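Local coordinates for protein nucleotidyl transferase (Methanothermobacter thermautotrophicus, PDB 6PLJ) that probably transfers nucleotidyl groups, perhaps in the synthesis of the pseudomurein cell wall, at residues V62-T66 with A130-P134. Numbering follows the deposited sequence.
Sequences VIEAT and AGDQP
Thr-66, at the end of the first turn of helix 62-72, reaches the loop 130-134 with both branches of its side chain. Thr-66 OG1 donates a hydrogen bond of 2.8 Å to Gly-131 O, coming from above the carbonyl plane (46° out of it) and not along a lone pair. The first torsion sets OG1 beside the threonine's own backbone N and CG2 anti to that N, and the methyl Thr-66 CG2 comes within 3.4 Å of Ala-130 O. Pro-134 packs against the same hydroxyl, its CB 3.4 Å from Thr-66 OG1. A valine here would probably leave the buried Gly-131 carbonyl without its hydroxyl donor and the turn less firmly tied to the helix. The loop leaves strand 125-130, which lies between the parallel strand 25-31 and the antiparallel strand 174-177 in the mixed sheet of this MobA-like domain, through a type I turn from Ala-130 to Gln-133, which presents Gly-131 O to the helix. One turn earlier, Val-62 CG1 meets Pro-134 CG at 3.9 Å, the two side chains crossing obliquely, and also lies near Gly-131 O. Ala-65 CB touches the proline ring at CB, and Leu-57 adds to this apolar patch. Ile-63 extends CG1 anti to its backbone N (chi1 -173°), and the bend at chi2 (59°) brings Ile-63 CD1 to 3.7 Å from Gly-131 CA. Turned from the helix, Asp-132 forms a salt bridge with Lys-52.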
loop_
_atom_site.group_PDB
_atom_site.type_symbol
_atom_site.label_atom_id
_atom_site.label_comp_id
_atom_site.label_asym_id
_atom_site.label_seq_id
_atom_site.Cartn_x
_atom_site.Cartn_y
_atom_site.Cartn_z
ATOM N N VAL A 62 0.141 12.674 -3.493
ATOM C CA VAL A 62 0.683 11.339 -3.305
ATOM C C VAL A 62 -0.438 10.307 -3.284
ATOM O O VAL A 62 -0.350 9.291 -3.951
ATOM C CB VAL A 62 1.531 11.289 -2.001
ATOM C CG1 VAL A 62 1.786 9.863 -1.504
ATOM C CG2 VAL A 62 2.859 11.996 -2.229
ATOM N N ILE A 63 -1.472 10.544 -2.472
ATOM C CA ILE A 63 -2.522 9.532 -2.347
ATOM C C ILE A 63 -3.278 9.330 -3.659
ATOM O O ILE A 63 -3.583 8.195 -4.029
ATOM C CB ILE A 63 -3.476 9.789 -1.154
ATOM C CG1 ILE A 63 -4.438 8.605 -0.968
ATOM C CG2 ILE A 63 -4.266 11.091 -1.294
ATOM C CD1 ILE A 63 -3.750 7.280 -0.703
ATOM N N GLU A 64 -3.531 10.412 -4.386
ATOM C CA GLU A 64 -4.171 10.284 -5.695
ATOM C C GLU A 64 -3.280 9.488 -6.645
ATOM O O GLU A 64 -3.784 8.685 -7.435
ATOM C CB GLU A 64 -4.484 11.656 -6.301
ATOM C CG GLU A 64 -5.657 12.362 -5.649
ATOM C CD GLU A 64 -5.731 13.832 -6.021
ATOM O OE1 GLU A 64 -6.435 14.164 -7.009
ATOM O OE2 GLU A 64 -5.104 14.648 -5.314
ATOM N N ALA A 65 -1.971 9.713 -6.589
ATOM C CA ALA A 65 -1.045 8.949 -7.423
ATOM C C ALA A 65 -1.106 7.454 -7.132
ATOM O O ALA A 65 -1.158 6.630 -8.044
ATOM C CB ALA A 65 0.364 9.469 -7.268
ATOM N N THR A 66 -1.111 7.101 -5.854
ATOM C CA THR A 66 -1.200 5.698 -5.469
ATOM C C THR A 66 -2.494 5.066 -5.963
ATOM O O THR A 66 -2.472 3.988 -6.538
ATOM C CB THR A 66 -1.113 5.532 -3.956
ATOM O OG1 THR A 66 0.160 6.011 -3.528
ATOM C CG2 THR A 66 -1.278 4.088 -3.539
ATOM N N ALA A 130 0.017 0.423 0.030
ATOM C CA ALA A 130 0.255 1.518 0.957
ATOM C C ALA A 130 0.007 2.841 0.267
ATOM O O ALA A 130 0.556 3.106 -0.799
ATOM C CB ALA A 130 1.687 1.462 1.451
ATOM N N GLY A 131 -0.773 3.708 0.904
ATOM C CA GLY A 131 -1.051 5.025 0.344
ATOM C C GLY A 131 0.196 5.861 0.106
ATOM O O GLY A 131 0.237 6.643 -0.833
ATOM N N ASP A 132 1.218 5.654 0.936
ATOM C CA ASP A 132 2.466 6.412 0.885
ATOM C C ASP A 132 3.549 5.788 0.017
ATOM O O ASP A 132 4.715 6.145 0.141
ATOM C CB ASP A 132 3.021 6.652 2.297
ATOM C CG ASP A 132 3.478 5.389 2.988
ATOM O OD1 ASP A 132 3.450 4.290 2.386
ATOM O OD2 ASP A 132 3.864 5.495 4.178
ATOM N N GLN A 133 3.166 4.883 -0.877
ATOM C CA GLN A 133 4.102 4.227 -1.774
ATOM C C GLN A 133 3.622 4.453 -3.211
ATOM O O GLN A 133 3.183 3.518 -3.904
ATOM C CB GLN A 133 4.162 2.760 -1.386
ATOM C CG GLN A 133 5.277 1.953 -2.019
ATOM C CD GLN A 133 5.283 0.508 -1.551
ATOM O OE1 GLN A 133 4.547 0.131 -0.645
ATOM N NE2 GLN A 133 6.116 -0.306 -2.172
ATOM N N PRO A 134 3.734 5.701 -3.689
ATOM C CA PRO A 134 3.045 6.100 -4.915
ATOM C C PRO A 134 3.778 5.804 -6.216
ATOM O O PRO A 134 3.223 6.087 -7.267
ATOM C CB PRO A 134 2.912 7.615 -4.746
ATOM C CG PRO A 134 4.142 7.978 -4.004
ATOM C CD PRO A 134 4.291 6.879 -2.994
#